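Local structure of MaoC-like dehydratase (Rhodospirillum rubrum, 3EXZ) at residues 56-60 with 86-92; 15-21 with 95-101. The protein probably catalyses the addition or removal of water on an acyl thioester such as an enoyl-CoA, as a hot-dog-fold lyase of the MaoC family. All coordinates share one frame. Residue numbers count along the deposited sequence, not the author numbering.

Contact 1: residues 56-60 with 86-92; sequences SGWHT and LSWPNPT
Residues 57-60 form the first turn of a helix, with S56 as its N-cap in extended conformation (phi/psi -63/141). S56 O accepts from H59 N at 2.9 Å and from T60 N at 3.0 Å. Opposite runs 86-92: L86 and S87 end a strand, W88 is still extended, P89 drops to helical angles (-65/-46) and turns the chain, and 90-92 are extended again. The chain thus curves past the helix start, bringing W88 CA to 6.7 Å from G57 CA and T92 CA to 7.1 Å from T60 CA. The S56 side chain (t) caps the turn, its OG accepting from W58 N at 3.1 Å. W88 (m, chi2 -82°) lays its indole against G57: CA sits 3.7 Å from the centroid of the five-membered ring, a CH-pi contact. Glycine is needed here, since a CB would come within 2.8 Å of W88 CE2. W58 (m, chi2 107°) receives the W88 edge on its face in a T-shaped pair, six-membered ring centroids 5.3 Å apart and planes at 71°; L86 CD2 adds an apolar contact, 4.0 Å from W58 CZ3. Three residues on from G57, T60 OG1 donates to T92 OG1 at 2.9 Å, small hydroxyls suiting this buried spot. S56 OG also bonds D34, whose surrounding sequence resembles the hydratase signature, so this helix end probably borders the active site. Helix 57-72 is the central helix of the hot-dog fold, and strand 132-143 lies beside L86 and T60; L86 and S87 continue the sheet into the second subunit, whose M65 packs on W58.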
ATOM      1  N   SER A  56       1.462  -5.230  -9.706  1.00 27.09           N
ATOM      2  CA  SER A  56       1.595  -3.902  -9.127  1.00 25.38           C
ATOM      3  C   SER A  56       2.053  -4.087  -7.659  1.00 26.40           C
ATOM      4  O   SER A  56       1.615  -5.023  -6.974  1.00 26.15           O
ATOM      5  CB  SER A  56       0.228  -3.210  -9.119  1.00 23.76           C
ATOM      6  OG  SER A  56       0.232  -2.047  -8.311  1.00 26.13           O
ATOM      7  N   GLY A  57       2.945  -3.213  -7.194  1.00 26.87           N
ATOM      8  CA  GLY A  57       3.391  -3.259  -5.813  1.00 25.27           C
ATOM      9  C   GLY A  57       2.159  -3.133  -4.916  1.00 26.88           C
ATOM     10  O   GLY A  57       2.122  -3.708  -3.823  1.00 25.76           O
ATOM     11  N   TRP A  58       1.134  -2.414  -5.395  1.00 25.03           N
ATOM     12  CA  TRP A  58      -0.103  -2.214  -4.632  1.00 25.52           C
ATOM     13  C   TRP A  58      -0.998  -3.445  -4.614  1.00 24.03           C
ATOM     14  O   TRP A  58      -1.841  -3.603  -3.732  1.00 23.92           O
ATOM     15  CB  TRP A  58      -0.826  -0.978  -5.154  1.00 23.96           C
ATOM     16  CG  TRP A  58       0.056   0.200  -5.026  1.00 24.73           C
ATOM     17  CD1 TRP A  58       0.694   0.864  -6.037  1.00 21.66           C
ATOM     18  CD2 TRP A  58       0.475   0.814  -3.809  1.00 22.99           C
ATOM     19  NE1 TRP A  58       1.478   1.867  -5.522  1.00 21.49           N
ATOM     20  CE2 TRP A  58       1.354   1.868  -4.154  1.00 20.56           C
ATOM     21  CE3 TRP A  58       0.167   0.607  -2.457  1.00 20.36           C
ATOM     22  CZ2 TRP A  58       1.956   2.690  -3.194  1.00 22.41           C
ATOM     23  CZ3 TRP A  58       0.766   1.427  -1.499  1.00 22.40           C
ATOM     24  CH2 TRP A  58       1.648   2.454  -1.873  1.00 24.28           C
ATOM     25  N   HIS A  59      -0.789  -4.327  -5.587  1.00 26.54           N
ATOM     26  CA  HIS A  59      -1.535  -5.580  -5.656  1.00 24.99           C
ATOM     27  C   HIS A  59      -0.852  -6.520  -4.631  1.00 22.45           C
ATOM     28  O   HIS A  59      -1.521  -7.208  -3.854  1.00 24.52           O
ATOM     29  CB  HIS A  59      -1.471  -6.148  -7.076  1.00 23.50           C
ATOM     30  CG  HIS A  59      -2.237  -7.417  -7.250  1.00 24.46           C
ATOM     31  ND1 HIS A  59      -2.070  -8.235  -8.345  1.00 27.74           N
ATOM     32  CD2 HIS A  59      -3.195  -7.999  -6.487  1.00 26.46           C
ATOM     33  CE1 HIS A  59      -2.890  -9.267  -8.251  1.00 23.55           C
ATOM     34  NE2 HIS A  59      -3.586  -9.146  -7.134  1.00 29.05           N
ATOM     35  N   THR A  60       0.482  -6.533  -4.618  1.00 22.74           N
ATOM     36  CA  THR A  60       1.246  -7.331  -3.657  1.00 22.31           C
ATOM     37  C   THR A  60       0.910  -6.864  -2.226  1.00 23.96           C
ATOM     38  O   THR A  60       0.732  -7.692  -1.327  1.00 25.92           O
ATOM     39  CB  THR A  60       2.758  -7.199  -3.932  1.00 24.78           C
ATOM     40  OG1 THR A  60       3.038  -7.783  -5.201  1.00 26.15           O
ATOM     41  CG2 THR A  60       3.588  -7.924  -2.876  1.00 26.25           C
ATOM     42  N   LEU A  86       7.304   0.868   3.468  1.00 30.76           N
ATOM     43  CA  LEU A  86       7.067  -0.114   2.431  1.00 30.75           C
ATOM     44  C   LEU A  86       8.136  -0.151   1.360  1.00 29.84           C
ATOM     45  O   LEU A  86       8.599   0.894   0.911  1.00 31.02           O
ATOM     46  CB  LEU A  86       5.699   0.211   1.800  1.00 29.72           C
ATOM     47  CG  LEU A  86       4.864  -0.899   1.154  1.00 38.77           C
ATOM     48  CD1 LEU A  86       4.809  -2.131   2.067  1.00 36.06           C
ATOM     49  CD2 LEU A  86       3.461  -0.367   0.885  1.00 35.93           C
ATOM     50  N   SER A  87       8.551  -1.350   0.978  1.00 28.77           N
ATOM     51  CA  SER A  87       9.506  -1.485  -0.106  1.00 29.23           C
ATOM     52  C   SER A  87       9.238  -2.786  -0.863  1.00 28.87           C
ATOM     53  O   SER A  87       8.701  -3.747  -0.300  1.00 28.01           O
ATOM     54  CB  SER A  87      10.959  -1.450   0.399  1.00 29.77           C
ATOM     55  OG  SER A  87      11.225  -2.506   1.295  1.00 32.00           O
ATOM     56  N   TRP A  88       9.568  -2.798  -2.153  1.00 29.04           N
ATOM     57  CA  TRP A  88       9.404  -3.993  -2.976  1.00 30.13           C
ATOM     58  C   TRP A  88      10.767  -4.305  -3.605  1.00 32.13           C
ATOM     59  O   TRP A  88      11.117  -3.779  -4.666  1.00 33.02           O
ATOM     60  CB  TRP A  88       8.360  -3.772  -4.078  1.00 27.03           C
ATOM     61  CG  TRP A  88       7.021  -3.349  -3.536  1.00 25.00           C
ATOM     62  CD1 TRP A  88       6.037  -4.159  -3.027  1.00 25.83           C
ATOM     63  CD2 TRP A  88       6.528  -2.013  -3.438  1.00 24.31           C
ATOM     64  NE1 TRP A  88       4.957  -3.403  -2.630  1.00 23.67           N
ATOM     65  CE2 TRP A  88       5.232  -2.079  -2.868  1.00 23.04           C
ATOM     66  CE3 TRP A  88       7.049  -0.755  -3.788  1.00 27.44           C
ATOM     67  CZ2 TRP A  88       4.455  -0.941  -2.623  1.00 21.85           C
ATOM     68  CZ3 TRP A  88       6.273   0.386  -3.539  1.00 28.09           C
ATOM     69  CH2 TRP A  88       4.987   0.279  -2.974  1.00 26.16           C
ATOM     70  N   PRO A  89      11.563  -5.164  -2.945  1.00 35.52           N
ATOM     71  CA  PRO A  89      12.899  -5.546  -3.430  1.00 37.44           C
ATOM     72  C   PRO A  89      12.904  -6.312  -4.752  1.00 38.76           C
ATOM     73  O   PRO A  89      13.713  -6.022  -5.636  1.00 40.94           O
ATOM     74  CB  PRO A  89      13.466  -6.395  -2.292  1.00 38.34           C
ATOM     75  CG  PRO A  89      12.676  -5.962  -1.077  1.00 38.45           C
ATOM     76  CD  PRO A  89      11.291  -5.746  -1.620  1.00 35.87           C
ATOM     77  N   ASN A  90      12.030  -7.305  -4.864  1.00 36.80           N
ATOM     78  CA  ASN A  90      11.936  -8.086  -6.085  1.00 36.52           C
ATOM     79  C   ASN A  90      10.506  -8.053  -6.618  1.00 38.61           C
ATOM     80  O   ASN A  90       9.539  -7.954  -5.857  1.00 37.84           O
ATOM     81  CB  ASN A  90      12.374  -9.541  -5.862  1.00 35.60           C
ATOM     82  CG  ASN A  90      13.801  -9.653  -5.338  1.00 37.15           C
ATOM     83  OD1 ASN A  90      14.050  -9.515  -4.140  1.00 36.95           O
ATOM     84  ND2 ASN A  90      14.749  -9.888  -6.241  1.00 37.46           N
ATOM     85  N   PRO A  91      10.360  -8.099  -7.951  1.00 37.73           N
ATOM     86  CA  PRO A  91       9.051  -8.078  -8.605  1.00 36.01           C
ATOM     87  C   PRO A  91       8.244  -9.306  -8.204  1.00 34.43           C
ATOM     88  O   PRO A  91       8.821 -10.336  -7.850  1.00 33.46           O
ATOM     89  CB  PRO A  91       9.396  -8.145 -10.095  1.00 37.19           C
ATOM     90  CG  PRO A  91      10.771  -7.576 -10.185  1.00 39.82           C
ATOM     91  CD  PRO A  91      11.453  -8.091  -8.942  1.00 38.19           C
ATOM     92  N   THR A  92       6.917  -9.187  -8.239  1.00 32.48           N
ATOM     93  CA  THR A  92       6.042 -10.332  -7.973  1.00 32.98           C
ATOM     94  C   THR A  92       5.632 -10.801  -9.369  1.00 33.82           C
ATOM     95  O   THR A  92       5.117 -10.030 -10.179  1.00 34.56           O
ATOM     96  CB  THR A  92       4.797  -9.969  -7.176  1.00 33.32           C
ATOM     97  OG1 THR A  92       5.193  -9.587  -5.856  1.00 37.07           O
ATOM     98  CG2 THR A  92       3.850 -11.180  -7.090  1.00 30.36           C
TER

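Contact 2: residues 15-21 with 95-101; sequences DSARHRV and GDELHVE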
ATOM      1  N   ASP A  15       3.422 -16.664  10.811  1.00 42.50           N
ATOM      2  CA  ASP A  15       3.446 -17.087   9.432  1.00 41.04           C
ATOM      3  C   ASP A  15       2.077 -17.265   8.844  1.00 40.49           C
ATOM      4  O   ASP A  15       1.191 -17.826   9.479  1.00 40.86           O
ATOM      5  CB  ASP A  15       4.264 -18.358   9.311  1.00 43.66           C
ATOM      6  CG  ASP A  15       5.540 -18.118   8.568  1.00 50.52           C
ATOM      7  OD1 ASP A  15       5.526 -18.255   7.324  1.00 55.40           O
ATOM      8  OD2 ASP A  15       6.547 -17.765   9.217  1.00 55.30           O
ATOM      9  N   SER A  16       1.898 -16.783   7.624  1.00 37.92           N
ATOM     10  CA  SER A  16       0.606 -16.882   6.966  1.00 34.61           C
ATOM     11  C   SER A  16       0.527 -18.121   6.083  1.00 33.01           C
ATOM     12  O   SER A  16       1.525 -18.817   5.871  1.00 31.68           O
ATOM     13  CB  SER A  16       0.385 -15.660   6.058  1.00 31.94           C
ATOM     14  OG  SER A  16       1.068 -15.803   4.812  1.00 31.42           O
ATOM     15  N   ALA A  17      -0.685 -18.394   5.602  1.00 30.34           N
ATOM     16  CA  ALA A  17      -0.896 -19.471   4.651  1.00 31.38           C
ATOM     17  C   ALA A  17      -0.409 -18.882   3.297  1.00 33.12           C
ATOM     18  O   ALA A  17       0.010 -17.712   3.210  1.00 28.59           O
ATOM     19  CB  ALA A  17      -2.352 -19.874   4.578  1.00 27.88           C
ATOM     20  N   ARG A  18      -0.496 -19.682   2.245  1.00 34.87           N
ATOM     21  CA  ARG A  18       0.021 -19.306   0.941  1.00 34.81           C
ATOM     22  C   ARG A  18      -1.003 -18.796  -0.037  1.00 33.98           C
ATOM     23  O   ARG A  18      -2.193 -19.044   0.115  1.00 33.02           O
ATOM     24  CB  ARG A  18       0.779 -20.514   0.352  1.00 37.59           C
ATOM     25  CG  ARG A  18       2.310 -20.451   0.472  1.00 40.99           C
ATOM     26  CD  ARG A  18       2.880 -21.486   1.431  1.00 47.41           C
ATOM     27  NE  ARG A  18       3.131 -20.943   2.766  1.00 54.68           N
ATOM     28  CZ  ARG A  18       4.306 -21.006   3.396  1.00 56.27           C
ATOM     29  NH1 ARG A  18       5.353 -21.581   2.813  1.00 53.14           N
ATOM     30  NH2 ARG A  18       4.434 -20.497   4.616  1.00 52.86           N
ATOM     31  N   HIS A  19      -0.536 -18.055  -1.028  1.00 32.30           N
ATOM     32  CA  HIS A  19      -1.433 -17.541  -2.044  1.00 33.74           C
ATOM     33  C   HIS A  19      -0.701 -17.560  -3.382  1.00 33.43           C
ATOM     34  O   HIS A  19       0.449 -17.118  -3.478  1.00 35.00           O
ATOM     35  CB  HIS A  19      -1.891 -16.120  -1.695  1.00 34.76           C
ATOM     36  CG  HIS A  19      -2.722 -15.472  -2.755  1.00 31.92           C
ATOM     37  ND1 HIS A  19      -4.088 -15.633  -2.843  1.00 37.93           N
ATOM     38  CD2 HIS A  19      -2.373 -14.649  -3.774  1.00 30.33           C
ATOM     39  CE1 HIS A  19      -4.547 -14.929  -3.864  1.00 38.08           C
ATOM     40  NE2 HIS A  19      -3.524 -14.327  -4.448  1.00 31.56           N
ATOM     41  N   ARG A  20      -1.355 -18.107  -4.405  1.00 31.93           N
ATOM     42  CA  ARG A  20      -0.749 -18.162  -5.730  1.00 34.01           C
ATOM     43  C   ARG A  20      -1.196 -16.988  -6.616  1.00 31.97           C
ATOM     44  O   ARG A  20      -2.393 -16.747  -6.808  1.00 27.72           O
ATOM     45  CB  ARG A  20      -1.088 -19.484  -6.435  1.00 35.20           C
ATOM     46  CG  ARG A  20      -0.077 -19.859  -7.511  1.00 38.23           C
ATOM     47  CD  ARG A  20      -0.484 -21.113  -8.269  1.00 47.15           C
ATOM     48  NE  ARG A  20       0.485 -21.455  -9.307  1.00 42.28           N
ATOM     49  CZ  ARG A  20       1.675 -22.001  -9.074  1.00 48.46           C
ATOM     50  NH1 ARG A  20       2.050 -22.277  -7.830  1.00 43.00           N
ATOM     51  NH2 ARG A  20       2.496 -22.263 -10.087  1.00 46.07           N
ATOM     52  N   VAL A  21      -0.220 -16.253  -7.145  1.00 32.16           N
ATOM     53  CA  VAL A  21      -0.505 -15.112  -8.017  1.00 34.92           C
ATOM     54  C   VAL A  21      -0.572 -15.524  -9.491  1.00 35.90           C
ATOM     55  O   VAL A  21       0.400 -16.038 -10.051  1.00 37.98           O
ATOM     56  CB  VAL A  21       0.571 -14.005  -7.883  1.00 35.44           C
ATOM     57  CG1 VAL A  21       0.161 -12.787  -8.697  1.00 38.16           C
ATOM     58  CG2 VAL A  21       0.743 -13.613  -6.424  1.00 37.89           C
ATOM     59  N   GLY A  95       2.491 -16.974 -11.293  1.00 39.39           N
ATOM     60  CA  GLY A  95       2.926 -18.305 -10.895  1.00 37.83           C
ATOM     61  C   GLY A  95       3.592 -18.335  -9.526  1.00 39.49           C
ATOM     62  O   GLY A  95       3.860 -19.410  -8.985  1.00 40.52           O
ATOM     63  N   ASP A  96       3.827 -17.166  -8.940  1.00 37.92           N
ATOM     64  CA  ASP A  96       4.499 -17.093  -7.648  1.00 37.57           C
ATOM     65  C   ASP A  96       3.649 -17.512  -6.456  1.00 36.56           C
ATOM     66  O   ASP A  96       2.470 -17.180  -6.390  1.00 38.53           O
ATOM     67  CB  ASP A  96       5.027 -15.659  -7.408  1.00 37.09           C
ATOM     68  CG  ASP A  96       6.380 -15.385  -8.080  1.00 40.94           C
ATOM     69  OD1 ASP A  96       6.887 -16.257  -8.819  1.00 39.12           O
ATOM     70  OD2 ASP A  96       6.934 -14.280  -7.864  1.00 40.71           O
ATOM     71  N   GLU A  97       4.238 -18.283  -5.544  1.00 36.53           N
ATOM     72  CA  GLU A  97       3.537 -18.661  -4.322  1.00 37.97           C
ATOM     73  C   GLU A  97       4.025 -17.710  -3.232  1.00 36.81           C
ATOM     74  O   GLU A  97       5.205 -17.712  -2.866  1.00 36.31           O
ATOM     75  CB  GLU A  97       3.855 -20.088  -3.884  1.00 41.32           C
ATOM     76  CG  GLU A  97       3.153 -21.152  -4.699  1.00 45.52           C
ATOM     77  CD  GLU A  97       1.789 -21.529  -4.148  1.00 51.44           C
ATOM     78  OE1 GLU A  97       1.699 -21.757  -2.926  1.00 53.84           O
ATOM     79  OE2 GLU A  97       0.816 -21.603  -4.936  1.00 46.84           O
ATOM     80  N   LEU A  98       3.117 -16.892  -2.718  1.00 33.95           N
ATOM     81  CA  LEU A  98       3.466 -15.954  -1.672  1.00 32.71           C
ATOM     82  C   LEU A  98       2.924 -16.360  -0.306  1.00 33.25           C
ATOM     83  O   LEU A  98       1.844 -16.957  -0.185  1.00 31.06           O
ATOM     84  CB  LEU A  98       2.900 -14.554  -1.981  1.00 31.81           C
ATOM     85  CG  LEU A  98       3.158 -13.961  -3.375  1.00 32.54           C
ATOM     86  CD1 LEU A  98       2.568 -12.558  -3.472  1.00 28.68           C
ATOM     87  CD2 LEU A  98       4.659 -13.937  -3.652  1.00 30.50           C
ATOM     88  N   HIS A  99       3.708 -16.054   0.719  1.00 31.29           N
ATOM     89  CA  HIS A  99       3.280 -16.239   2.091  1.00 32.75           C
ATOM     90  C   HIS A  99       3.983 -15.118   2.857  1.00 31.64           C
ATOM     91  O   HIS A  99       4.995 -14.576   2.397  1.00 29.58           O
ATOM     92  CB  HIS A  99       3.641 -17.605   2.664  1.00 31.40           C
ATOM     93  CG  HIS A  99       5.081 -17.750   2.993  1.00 33.30           C
ATOM     94  ND1 HIS A  99       6.049 -17.904   2.027  1.00 34.00           N
ATOM     95  CD2 HIS A  99       5.727 -17.718   4.180  1.00 35.04           C
ATOM     96  CE1 HIS A  99       7.233 -17.959   2.606  1.00 38.67           C
ATOM     97  NE2 HIS A  99       7.066 -17.847   3.912  1.00 37.17           N
ATOM     98  N   VAL A 100       3.450 -14.749   4.013  1.00 31.46           N
ATOM     99  CA  VAL A 100       4.058 -13.673   4.770  1.00 31.00           C
ATOM    100  C   VAL A 100       4.644 -14.121   6.095  1.00 32.32           C
ATOM    101  O   VAL A 100       4.044 -14.935   6.805  1.00 31.74           O
ATOM    102  CB  VAL A 100       3.036 -12.548   5.055  1.00 31.16           C
ATOM    103  CG1 VAL A 100       3.754 -11.322   5.642  1.00 29.67           C
ATOM    104  CG2 VAL A 100       2.288 -12.184   3.773  1.00 30.40           C
ATOM    105  N   GLU A 101       5.843 -13.617   6.394  1.00 31.67           N
ATOM    106  CA  GLU A 101       6.516 -13.892   7.669  1.00 33.59           C
ATOM    107  C   GLU A 101       6.608 -12.572   8.472  1.00 32.40           C
ATOM    108  O   GLU A 101       7.331 -11.644   8.097  1.00 30.97           O
ATOM    109  CB  GLU A 101       7.911 -14.483   7.438  1.00 35.52           C
ATOM    110  CG  GLU A 101       7.873 -15.973   7.132  1.00 37.49           C
ATOM    111  CD  GLU A 101       9.232 -16.540   6.754  1.00 48.84           C
ATOM    112  OE1 GLU A 101      10.259 -15.904   7.094  1.00 45.01           O
ATOM    113  OE2 GLU A 101       9.269 -17.622   6.118  1.00 44.09           O
TER
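Segments 15-21 and 95-101 run antiparallel in two short ladders whose register slips by one residue between D15 and H19. H19 and L98 form a hydrogen-bonded pair, each N donating to the other's O at 2.8 Å. Beyond them V21 N reaches D96 O (2.9 Å) and G95 N reaches V21 O (2.6 Å); G95, at phi 91°, takes a turn in which a CB would strike the preceding carbonyl. At the other ladder S16 N donates to V100 O (2.9 Å), while V100 N finds S16 OG (2.7 Å) in place of a main-chain carbonyl. That hydroxyl in turn donates a hydrogen bond to A17 O (2.7 Å), so serine repairs the break, and A17 N is met by S71 OG. This is the edge of the hot-dog sheet: strand 97-109 bonds on to strand 116-126 through H99 and E101, and H19 and V100 touch the central helix. On the exposed face R20 NH1 and E97 OE2 make a salt bridge of 3.2 Å. The R18 guanidinium lies flat on the H99 imidazole, centres 3.7 Å apart. The same ring is held from its edge, H99 NE2 donating to E101 OE2 at 3.1 Å. D96 OD2 accepts from R93 N, and Q128 serves both E97 N and G95 O.

Contacts 1 and 2 lie with centres about 13 Å apart and meet at T92, whose CG2 packs 4.0 Å from V21 CG2 and 4.1 Å from L98 CD1. Both segments of contact 1 fall between those of contact 2 in sequence: the chain leaves 15-21, passes through helix 57-72 and strand 81-87, and returns after T92 to 95-101. The same helix serves both, its first turn in contact 1 and later residues such as I63 and L67 against contact 2. The two also reach opposite edges of the chain's sheet, strand 81-87 joining the second subunit. Contact 1, through S56 and D34, probably lies nearer the active site; no bound ligand confirms it.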